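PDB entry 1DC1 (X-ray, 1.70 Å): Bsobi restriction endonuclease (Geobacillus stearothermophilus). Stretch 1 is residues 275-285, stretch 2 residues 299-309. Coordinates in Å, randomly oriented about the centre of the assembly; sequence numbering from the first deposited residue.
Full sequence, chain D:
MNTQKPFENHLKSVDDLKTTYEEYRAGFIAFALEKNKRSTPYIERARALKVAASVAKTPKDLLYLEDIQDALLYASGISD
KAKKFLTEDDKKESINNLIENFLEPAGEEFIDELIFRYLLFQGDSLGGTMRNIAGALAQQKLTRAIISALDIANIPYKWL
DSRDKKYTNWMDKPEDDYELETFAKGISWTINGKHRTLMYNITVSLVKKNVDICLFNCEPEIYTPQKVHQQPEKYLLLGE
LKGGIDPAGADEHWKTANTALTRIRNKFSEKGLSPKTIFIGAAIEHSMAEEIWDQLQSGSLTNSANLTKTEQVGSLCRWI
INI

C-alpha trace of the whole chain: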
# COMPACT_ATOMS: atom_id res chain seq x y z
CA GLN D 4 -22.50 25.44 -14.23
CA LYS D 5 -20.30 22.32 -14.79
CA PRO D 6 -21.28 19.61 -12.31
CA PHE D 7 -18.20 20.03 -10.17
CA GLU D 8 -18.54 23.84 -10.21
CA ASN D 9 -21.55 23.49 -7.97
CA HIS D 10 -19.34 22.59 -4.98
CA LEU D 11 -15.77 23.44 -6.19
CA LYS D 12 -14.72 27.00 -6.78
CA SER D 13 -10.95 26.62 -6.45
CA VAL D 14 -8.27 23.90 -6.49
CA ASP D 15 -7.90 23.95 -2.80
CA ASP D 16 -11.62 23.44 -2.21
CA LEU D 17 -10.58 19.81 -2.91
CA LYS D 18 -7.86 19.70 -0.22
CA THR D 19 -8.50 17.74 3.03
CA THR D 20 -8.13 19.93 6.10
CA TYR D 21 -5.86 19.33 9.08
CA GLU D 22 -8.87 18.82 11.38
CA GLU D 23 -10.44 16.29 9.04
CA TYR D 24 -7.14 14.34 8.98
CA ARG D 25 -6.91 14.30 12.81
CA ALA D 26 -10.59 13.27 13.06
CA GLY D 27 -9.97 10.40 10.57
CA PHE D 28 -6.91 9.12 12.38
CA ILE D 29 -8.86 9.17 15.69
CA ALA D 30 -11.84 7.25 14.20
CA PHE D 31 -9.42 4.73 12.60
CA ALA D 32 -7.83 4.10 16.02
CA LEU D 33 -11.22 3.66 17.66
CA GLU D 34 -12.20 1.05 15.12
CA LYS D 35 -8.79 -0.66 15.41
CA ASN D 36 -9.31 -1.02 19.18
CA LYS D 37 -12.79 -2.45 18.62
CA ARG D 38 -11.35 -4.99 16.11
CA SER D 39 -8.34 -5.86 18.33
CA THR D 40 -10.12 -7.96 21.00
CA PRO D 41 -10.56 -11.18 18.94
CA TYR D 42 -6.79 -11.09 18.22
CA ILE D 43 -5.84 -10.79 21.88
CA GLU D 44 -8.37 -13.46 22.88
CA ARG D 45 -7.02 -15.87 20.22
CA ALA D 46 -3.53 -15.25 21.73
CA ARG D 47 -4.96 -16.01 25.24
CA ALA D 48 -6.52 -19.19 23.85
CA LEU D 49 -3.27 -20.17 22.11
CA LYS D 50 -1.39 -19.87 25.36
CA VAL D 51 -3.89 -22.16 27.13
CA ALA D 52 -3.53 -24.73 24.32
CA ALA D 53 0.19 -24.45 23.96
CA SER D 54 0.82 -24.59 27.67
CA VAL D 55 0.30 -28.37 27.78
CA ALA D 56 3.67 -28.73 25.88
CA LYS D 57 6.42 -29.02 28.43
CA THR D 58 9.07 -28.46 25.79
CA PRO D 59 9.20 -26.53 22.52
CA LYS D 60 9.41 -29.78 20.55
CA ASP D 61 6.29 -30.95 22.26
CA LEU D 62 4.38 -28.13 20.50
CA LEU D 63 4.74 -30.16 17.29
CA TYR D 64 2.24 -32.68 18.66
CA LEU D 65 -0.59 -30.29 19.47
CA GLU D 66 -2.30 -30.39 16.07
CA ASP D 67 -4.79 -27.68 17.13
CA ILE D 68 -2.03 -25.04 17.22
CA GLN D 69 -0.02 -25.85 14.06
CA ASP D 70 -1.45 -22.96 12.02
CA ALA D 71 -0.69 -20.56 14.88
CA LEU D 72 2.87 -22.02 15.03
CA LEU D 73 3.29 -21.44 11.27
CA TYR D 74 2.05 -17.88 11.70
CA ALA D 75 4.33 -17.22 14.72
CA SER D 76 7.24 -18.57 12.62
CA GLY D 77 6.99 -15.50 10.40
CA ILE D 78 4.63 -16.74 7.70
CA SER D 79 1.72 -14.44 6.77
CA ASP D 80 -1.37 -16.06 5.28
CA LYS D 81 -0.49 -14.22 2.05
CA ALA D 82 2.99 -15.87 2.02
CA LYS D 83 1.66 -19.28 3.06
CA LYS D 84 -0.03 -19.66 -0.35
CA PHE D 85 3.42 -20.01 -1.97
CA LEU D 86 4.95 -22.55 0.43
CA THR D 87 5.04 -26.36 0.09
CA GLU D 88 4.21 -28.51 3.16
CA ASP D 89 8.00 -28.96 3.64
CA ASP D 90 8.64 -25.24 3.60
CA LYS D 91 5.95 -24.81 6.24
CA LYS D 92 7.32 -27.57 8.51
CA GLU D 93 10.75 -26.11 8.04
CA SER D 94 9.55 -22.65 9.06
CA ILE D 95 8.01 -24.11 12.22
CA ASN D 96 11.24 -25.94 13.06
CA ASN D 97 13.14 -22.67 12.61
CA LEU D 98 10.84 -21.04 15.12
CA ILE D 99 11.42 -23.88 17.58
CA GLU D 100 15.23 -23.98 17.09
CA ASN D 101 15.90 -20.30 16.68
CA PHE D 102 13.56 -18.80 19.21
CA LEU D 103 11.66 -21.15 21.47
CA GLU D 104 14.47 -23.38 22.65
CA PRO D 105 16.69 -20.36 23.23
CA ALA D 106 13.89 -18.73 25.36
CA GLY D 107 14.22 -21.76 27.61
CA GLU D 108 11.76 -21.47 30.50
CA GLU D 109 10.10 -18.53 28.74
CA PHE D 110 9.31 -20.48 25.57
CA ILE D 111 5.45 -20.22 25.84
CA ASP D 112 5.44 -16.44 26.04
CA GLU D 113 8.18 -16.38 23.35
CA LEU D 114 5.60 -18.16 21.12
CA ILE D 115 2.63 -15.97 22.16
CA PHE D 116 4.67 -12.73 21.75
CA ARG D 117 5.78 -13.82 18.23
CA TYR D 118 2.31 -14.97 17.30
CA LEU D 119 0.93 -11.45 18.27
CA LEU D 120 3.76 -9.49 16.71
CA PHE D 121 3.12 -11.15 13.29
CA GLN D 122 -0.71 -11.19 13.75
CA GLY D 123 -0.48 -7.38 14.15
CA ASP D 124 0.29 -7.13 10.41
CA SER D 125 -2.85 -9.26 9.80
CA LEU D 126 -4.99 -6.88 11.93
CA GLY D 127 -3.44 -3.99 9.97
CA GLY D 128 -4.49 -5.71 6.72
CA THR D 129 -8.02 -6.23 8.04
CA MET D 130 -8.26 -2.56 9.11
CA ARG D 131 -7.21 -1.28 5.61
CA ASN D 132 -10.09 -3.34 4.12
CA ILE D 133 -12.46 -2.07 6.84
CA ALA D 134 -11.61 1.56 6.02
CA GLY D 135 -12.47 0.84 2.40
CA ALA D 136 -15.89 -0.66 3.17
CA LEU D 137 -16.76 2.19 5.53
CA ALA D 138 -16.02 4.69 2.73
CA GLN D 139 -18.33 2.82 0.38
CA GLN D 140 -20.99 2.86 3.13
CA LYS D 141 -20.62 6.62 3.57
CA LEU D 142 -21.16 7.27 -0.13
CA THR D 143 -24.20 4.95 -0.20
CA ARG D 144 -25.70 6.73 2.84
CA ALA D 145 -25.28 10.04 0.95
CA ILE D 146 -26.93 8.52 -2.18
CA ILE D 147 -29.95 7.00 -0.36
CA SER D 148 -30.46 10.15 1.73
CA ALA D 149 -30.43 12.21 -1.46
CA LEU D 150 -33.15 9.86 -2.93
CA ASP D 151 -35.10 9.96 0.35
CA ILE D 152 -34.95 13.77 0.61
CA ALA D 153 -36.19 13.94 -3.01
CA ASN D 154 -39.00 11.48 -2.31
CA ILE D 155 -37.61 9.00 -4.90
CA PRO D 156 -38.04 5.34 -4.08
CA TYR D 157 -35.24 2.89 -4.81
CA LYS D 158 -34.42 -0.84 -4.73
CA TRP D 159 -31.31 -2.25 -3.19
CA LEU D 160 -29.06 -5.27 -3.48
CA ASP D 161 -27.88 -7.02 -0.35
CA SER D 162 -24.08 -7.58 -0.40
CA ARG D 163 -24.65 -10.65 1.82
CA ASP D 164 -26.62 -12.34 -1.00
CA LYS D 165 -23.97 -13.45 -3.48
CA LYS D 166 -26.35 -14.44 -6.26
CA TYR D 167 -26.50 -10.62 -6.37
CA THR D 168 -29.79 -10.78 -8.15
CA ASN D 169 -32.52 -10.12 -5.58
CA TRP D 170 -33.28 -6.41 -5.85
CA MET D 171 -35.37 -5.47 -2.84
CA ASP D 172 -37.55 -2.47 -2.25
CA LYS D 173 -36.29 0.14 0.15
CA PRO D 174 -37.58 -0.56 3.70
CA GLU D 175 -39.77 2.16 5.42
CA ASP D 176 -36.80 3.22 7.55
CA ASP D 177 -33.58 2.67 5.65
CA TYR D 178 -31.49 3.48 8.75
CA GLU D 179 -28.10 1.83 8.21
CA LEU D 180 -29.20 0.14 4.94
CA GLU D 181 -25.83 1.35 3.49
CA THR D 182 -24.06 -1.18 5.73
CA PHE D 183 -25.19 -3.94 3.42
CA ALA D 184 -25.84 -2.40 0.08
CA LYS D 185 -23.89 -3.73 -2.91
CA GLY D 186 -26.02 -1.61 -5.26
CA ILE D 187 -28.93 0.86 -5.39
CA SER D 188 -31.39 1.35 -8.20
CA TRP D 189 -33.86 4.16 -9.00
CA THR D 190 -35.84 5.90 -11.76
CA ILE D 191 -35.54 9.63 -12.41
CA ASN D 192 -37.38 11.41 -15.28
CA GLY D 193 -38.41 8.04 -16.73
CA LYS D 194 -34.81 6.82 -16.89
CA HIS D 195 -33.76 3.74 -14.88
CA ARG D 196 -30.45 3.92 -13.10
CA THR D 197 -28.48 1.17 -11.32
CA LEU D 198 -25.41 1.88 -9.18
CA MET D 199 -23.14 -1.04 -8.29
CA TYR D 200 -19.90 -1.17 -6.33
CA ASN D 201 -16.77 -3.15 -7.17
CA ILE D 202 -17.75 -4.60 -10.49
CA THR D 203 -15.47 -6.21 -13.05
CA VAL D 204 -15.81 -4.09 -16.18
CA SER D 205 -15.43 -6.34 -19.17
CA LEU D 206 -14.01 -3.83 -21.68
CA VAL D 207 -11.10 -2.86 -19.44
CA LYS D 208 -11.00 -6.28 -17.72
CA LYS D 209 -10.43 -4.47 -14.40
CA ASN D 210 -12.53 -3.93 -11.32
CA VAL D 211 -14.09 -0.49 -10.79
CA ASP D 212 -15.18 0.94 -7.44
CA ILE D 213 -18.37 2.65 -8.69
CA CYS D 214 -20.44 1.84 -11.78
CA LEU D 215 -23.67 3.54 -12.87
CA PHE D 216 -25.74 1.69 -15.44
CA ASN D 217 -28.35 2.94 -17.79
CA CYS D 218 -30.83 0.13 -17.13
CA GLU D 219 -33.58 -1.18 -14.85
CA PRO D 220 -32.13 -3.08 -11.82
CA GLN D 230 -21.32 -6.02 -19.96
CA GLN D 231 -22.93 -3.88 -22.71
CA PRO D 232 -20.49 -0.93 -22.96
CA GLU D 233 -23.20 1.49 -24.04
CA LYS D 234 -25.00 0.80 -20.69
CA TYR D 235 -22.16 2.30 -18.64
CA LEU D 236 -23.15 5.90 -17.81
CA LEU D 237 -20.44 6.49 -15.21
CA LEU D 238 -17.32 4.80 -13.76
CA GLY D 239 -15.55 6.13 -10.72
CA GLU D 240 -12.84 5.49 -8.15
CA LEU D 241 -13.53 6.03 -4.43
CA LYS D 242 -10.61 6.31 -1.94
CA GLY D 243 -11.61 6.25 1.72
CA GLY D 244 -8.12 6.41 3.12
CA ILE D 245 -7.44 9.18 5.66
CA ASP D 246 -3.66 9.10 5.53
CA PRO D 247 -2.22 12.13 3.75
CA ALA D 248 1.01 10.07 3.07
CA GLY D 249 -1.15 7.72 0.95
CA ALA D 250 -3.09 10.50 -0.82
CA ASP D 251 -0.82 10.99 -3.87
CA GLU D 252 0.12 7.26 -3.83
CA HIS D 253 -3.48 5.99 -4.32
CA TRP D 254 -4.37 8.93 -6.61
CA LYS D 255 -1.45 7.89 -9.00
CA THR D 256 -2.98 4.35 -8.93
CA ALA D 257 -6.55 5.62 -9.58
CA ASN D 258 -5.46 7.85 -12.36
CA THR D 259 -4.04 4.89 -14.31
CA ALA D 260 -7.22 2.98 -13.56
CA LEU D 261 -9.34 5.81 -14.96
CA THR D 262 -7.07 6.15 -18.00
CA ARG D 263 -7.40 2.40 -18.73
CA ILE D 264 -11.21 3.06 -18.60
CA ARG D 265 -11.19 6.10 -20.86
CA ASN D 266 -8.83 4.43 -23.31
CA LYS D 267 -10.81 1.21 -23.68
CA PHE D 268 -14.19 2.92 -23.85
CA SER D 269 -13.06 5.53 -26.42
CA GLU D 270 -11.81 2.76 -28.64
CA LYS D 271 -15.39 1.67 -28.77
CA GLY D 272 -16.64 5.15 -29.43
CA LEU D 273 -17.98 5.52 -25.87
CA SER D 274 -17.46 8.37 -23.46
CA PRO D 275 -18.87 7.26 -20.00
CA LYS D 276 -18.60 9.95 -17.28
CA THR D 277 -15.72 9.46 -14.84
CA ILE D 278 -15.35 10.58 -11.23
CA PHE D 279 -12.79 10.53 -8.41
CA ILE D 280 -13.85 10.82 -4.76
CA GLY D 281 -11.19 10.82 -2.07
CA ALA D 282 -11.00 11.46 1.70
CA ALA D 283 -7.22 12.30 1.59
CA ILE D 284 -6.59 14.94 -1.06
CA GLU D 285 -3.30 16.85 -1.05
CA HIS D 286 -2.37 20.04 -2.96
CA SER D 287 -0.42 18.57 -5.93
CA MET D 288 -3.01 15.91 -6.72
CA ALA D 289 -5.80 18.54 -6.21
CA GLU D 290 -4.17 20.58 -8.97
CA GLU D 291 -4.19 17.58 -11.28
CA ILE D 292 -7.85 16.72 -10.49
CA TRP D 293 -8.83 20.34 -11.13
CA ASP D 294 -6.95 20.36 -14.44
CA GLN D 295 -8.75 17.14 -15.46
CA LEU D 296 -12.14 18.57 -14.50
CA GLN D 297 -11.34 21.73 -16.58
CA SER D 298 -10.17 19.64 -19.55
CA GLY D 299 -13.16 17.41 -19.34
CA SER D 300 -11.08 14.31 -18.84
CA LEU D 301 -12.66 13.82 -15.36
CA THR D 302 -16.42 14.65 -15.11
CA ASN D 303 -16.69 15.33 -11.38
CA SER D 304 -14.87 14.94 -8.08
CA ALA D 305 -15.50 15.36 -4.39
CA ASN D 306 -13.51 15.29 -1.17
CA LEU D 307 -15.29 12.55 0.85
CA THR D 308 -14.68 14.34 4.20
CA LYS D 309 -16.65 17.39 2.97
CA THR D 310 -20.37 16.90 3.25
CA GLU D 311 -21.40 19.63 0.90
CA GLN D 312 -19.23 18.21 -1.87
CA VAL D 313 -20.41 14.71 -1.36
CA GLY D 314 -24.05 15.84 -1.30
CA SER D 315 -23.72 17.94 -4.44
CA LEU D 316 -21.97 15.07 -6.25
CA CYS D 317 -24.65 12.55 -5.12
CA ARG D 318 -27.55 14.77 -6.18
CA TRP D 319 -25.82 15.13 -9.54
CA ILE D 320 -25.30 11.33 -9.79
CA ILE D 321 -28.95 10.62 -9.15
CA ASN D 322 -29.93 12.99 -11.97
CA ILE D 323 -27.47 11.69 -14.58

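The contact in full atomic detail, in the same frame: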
# COMPACT_ATOMS: atom_id res chain seq x y z
N PRO D 275 -18.15 7.25 -21.30
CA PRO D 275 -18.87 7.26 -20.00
C PRO D 275 -18.30 8.41 -19.13
O PRO D 275 -17.15 8.88 -19.33
CB PRO D 275 -18.54 5.90 -19.40
CG PRO D 275 -17.27 5.46 -20.07
CD PRO D 275 -17.43 5.98 -21.50
N LYS D 276 -19.10 8.90 -18.18
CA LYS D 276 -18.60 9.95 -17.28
C LYS D 276 -17.62 9.27 -16.33
O LYS D 276 -17.71 8.07 -16.10
CB LYS D 276 -19.74 10.56 -16.43
CG LYS D 276 -20.77 11.33 -17.24
CD LYS D 276 -21.91 11.73 -16.31
CE LYS D 276 -22.99 12.49 -17.03
NZ LYS D 276 -22.81 12.48 -18.51
N THR D 277 -16.67 10.03 -15.79
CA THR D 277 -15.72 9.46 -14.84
C THR D 277 -15.62 10.37 -13.62
O THR D 277 -15.73 11.59 -13.73
CB THR D 277 -14.28 9.26 -15.43
OG1 THR D 277 -13.81 10.51 -15.90
CG2 THR D 277 -14.28 8.18 -16.56
N ILE D 278 -15.46 9.77 -12.45
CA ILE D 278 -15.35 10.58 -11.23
C ILE D 278 -14.27 10.01 -10.30
O ILE D 278 -13.90 8.84 -10.38
CB ILE D 278 -16.74 10.69 -10.41
CG1 ILE D 278 -17.14 9.34 -9.79
CG2 ILE D 278 -17.85 11.25 -11.30
CD1 ILE D 278 -18.43 9.41 -8.94
N PHE D 279 -13.76 10.88 -9.44
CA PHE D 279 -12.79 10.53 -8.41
C PHE D 279 -13.27 11.15 -7.11
O PHE D 279 -13.50 12.37 -7.04
CB PHE D 279 -11.40 11.07 -8.70
CG PHE D 279 -10.43 10.72 -7.61
CD1 PHE D 279 -9.85 9.45 -7.56
CD2 PHE D 279 -10.16 11.62 -6.58
CE1 PHE D 279 -9.03 9.07 -6.49
CE2 PHE D 279 -9.31 11.25 -5.49
CZ PHE D 279 -8.76 9.97 -5.46
N ILE D 280 -13.43 10.34 -6.08
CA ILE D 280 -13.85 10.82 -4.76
C ILE D 280 -12.78 10.34 -3.80
O ILE D 280 -12.45 9.17 -3.80
CB ILE D 280 -15.22 10.21 -4.33
CG1 ILE D 280 -16.29 10.55 -5.37
CG2 ILE D 280 -15.60 10.66 -2.92
CD1 ILE D 280 -17.57 9.70 -5.22
N GLY D 281 -12.22 11.24 -3.01
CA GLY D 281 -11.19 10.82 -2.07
C GLY D 281 -11.28 11.52 -0.72
O GLY D 281 -11.62 12.69 -0.68
N ALA D 282 -10.99 10.82 0.37
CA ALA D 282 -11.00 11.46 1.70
C ALA D 282 -9.66 12.18 1.99
O ALA D 282 -9.63 13.18 2.73
CB ALA D 282 -11.33 10.39 2.80
N ALA D 283 -8.55 11.70 1.42
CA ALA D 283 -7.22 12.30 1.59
C ALA D 283 -6.79 12.93 0.26
O ALA D 283 -6.38 12.23 -0.67
CB ALA D 283 -6.23 11.25 2.01
N ILE D 284 -6.93 14.24 0.16
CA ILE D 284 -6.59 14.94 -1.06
C ILE D 284 -5.61 16.06 -0.71
O ILE D 284 -5.91 16.97 0.04
CB ILE D 284 -7.88 15.51 -1.79
CG1 ILE D 284 -8.78 14.34 -2.24
CG2 ILE D 284 -7.49 16.32 -3.07
CD1 ILE D 284 -10.07 14.70 -3.03
N GLU D 285 -4.40 15.93 -1.25
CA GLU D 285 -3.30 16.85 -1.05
C GLU D 285 -3.20 17.94 -2.17
O GLU D 285 -3.84 17.81 -3.22
CB GLU D 285 -2.01 16.00 -0.91
CG GLU D 285 -2.06 15.15 0.39
CD GLU D 285 -2.03 16.06 1.61
OE1 GLU D 285 -0.95 16.59 1.88
OE2 GLU D 285 -3.06 16.30 2.27
N GLY D 299 -12.11 18.31 -19.00
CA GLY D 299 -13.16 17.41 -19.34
C GLY D 299 -12.72 15.97 -19.23
O GLY D 299 -13.51 15.05 -19.41
N SER D 300 -11.46 15.71 -18.92
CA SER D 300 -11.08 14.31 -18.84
C SER D 300 -11.71 13.63 -17.59
O SER D 300 -12.01 12.44 -17.62
CB SER D 300 -9.55 14.12 -18.99
OG SER D 300 -8.90 13.95 -17.77
N LEU D 301 -11.95 14.37 -16.52
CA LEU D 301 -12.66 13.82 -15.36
C LEU D 301 -13.96 14.66 -15.33
O LEU D 301 -13.92 15.88 -15.50
CB LEU D 301 -11.84 14.02 -14.09
CG LEU D 301 -12.01 13.20 -12.81
CD1 LEU D 301 -11.84 11.73 -13.09
CD2 LEU D 301 -10.97 13.73 -11.75
N THR D 302 -15.10 14.00 -15.14
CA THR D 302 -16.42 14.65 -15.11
C THR D 302 -16.78 15.36 -13.80
O THR D 302 -17.41 16.42 -13.80
CB THR D 302 -17.54 13.64 -15.43
OG1 THR D 302 -17.14 12.83 -16.54
CG2 THR D 302 -18.81 14.37 -15.80
N ASN D 303 -16.39 14.76 -12.68
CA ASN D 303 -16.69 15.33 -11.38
C ASN D 303 -15.77 14.74 -10.32
O ASN D 303 -15.12 13.70 -10.52
CB ASN D 303 -18.16 15.07 -11.03
CG ASN D 303 -18.77 16.16 -10.18
OD1 ASN D 303 -18.07 16.93 -9.51
ND2 ASN D 303 -20.08 16.21 -10.19
N SER D 304 -15.72 15.40 -9.17
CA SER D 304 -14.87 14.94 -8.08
C SER D 304 -15.37 15.52 -6.78
O SER D 304 -16.02 16.56 -6.77
CB SER D 304 -13.43 15.38 -8.30
OG SER D 304 -12.57 14.95 -7.27
N ALA D 305 -15.10 14.84 -5.68
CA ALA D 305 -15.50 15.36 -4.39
C ALA D 305 -14.53 14.87 -3.30
O ALA D 305 -13.95 13.79 -3.43
CB ALA D 305 -16.92 14.94 -4.05
N ASN D 306 -14.31 15.70 -2.29
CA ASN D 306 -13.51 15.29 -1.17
C ASN D 306 -14.55 14.65 -0.22
O ASN D 306 -15.50 15.32 0.24
CB ASN D 306 -12.86 16.46 -0.47
CG ASN D 306 -12.02 16.02 0.68
OD1 ASN D 306 -12.49 15.34 1.60
ND2 ASN D 306 -10.76 16.37 0.63
N LEU D 307 -14.38 13.35 0.03
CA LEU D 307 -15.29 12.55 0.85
C LEU D 307 -15.46 13.06 2.30
O LEU D 307 -16.46 12.75 2.94
CB LEU D 307 -14.87 11.06 0.81
CG LEU D 307 -15.79 9.98 1.47
CD1 LEU D 307 -17.08 9.76 0.67
CD2 LEU D 307 -15.03 8.65 1.58
N THR D 308 -14.52 13.84 2.83
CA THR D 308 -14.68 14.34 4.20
C THR D 308 -15.50 15.64 4.25
O THR D 308 -15.77 16.17 5.33
CB THR D 308 -13.32 14.60 4.89
OG1 THR D 308 -12.70 15.74 4.31
CG2 THR D 308 -12.39 13.37 4.74
N LYS D 309 -15.88 16.16 3.07
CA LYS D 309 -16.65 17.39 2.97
C LYS D 309 -18.06 17.13 2.47
O LYS D 309 -18.33 16.94 1.28
CB LYS D 309 -15.92 18.36 2.09
CG LYS D 309 -14.50 18.59 2.54
CD LYS D 309 -13.82 19.65 1.70
CE LYS D 309 -12.34 19.74 2.00
NZ LYS D 309 -11.82 21.11 1.75

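Neighbouring parallel strands must reconcile a regular ladder of backbone hydrogen bonds with side chains of unequal size, and BsoBI offers a compact example. Strand 276-281 runs alongside strand 303-306 with only 7° between their directions, pairing Ile 278 with Asn 303, Phe 279 with Ser 304, Ile 280 with Ala 305 and Gly 281 with Asn 306. As in any parallel pair, alternate residues of the first strand bond to residues flanking their partners. Phe 279 N gives a weak bond to Asn 303 O (3.3 Å), while Phe 279 O accepts from Ala 305 N (3.2 Å); Gly 281 N then reaches Ala 305 O at 3.1 Å, and Gly 281 O receives Leu 307 N at 2.9 Å.

Side chains extend the ladder at its start and reinforce its middle. Thr 302 turns its CB toward the first strand, so that its OG1 accepts from Thr 277 N (2.9 Å) while its own N donates to Thr 277 O (2.9 Å). Ser 304 OG also donates to Phe 279 O (2.8 Å), giving that carbonyl a second donor beside Ala 305 N.

Shape follows the alternation. On the face of Phe 279, large meets small: Ser 304 OG lies at the edge of the aromatic ring, and Leu 301 CD2 packs 4.1 Å from Phe 279 CB. Gly 281 leaves a hollow that the ring occupies; an ideal CB there would stand 2.9 Å from Phe 279 CE2. On the other face, Ile 280 stands beside little Ala 305, and its CG2 meets Leu 307 CB at 3.8 Å. Beyond the ladder, Ala 282 CB lies 4.1 Å from Leu 307 CB and 3.7 Å from Thr 308 CG2. Asn 306 OD1 steadies this turn by accepting from Thr 308 N (2.8 Å) and Thr 308 OG1 (2.7 Å).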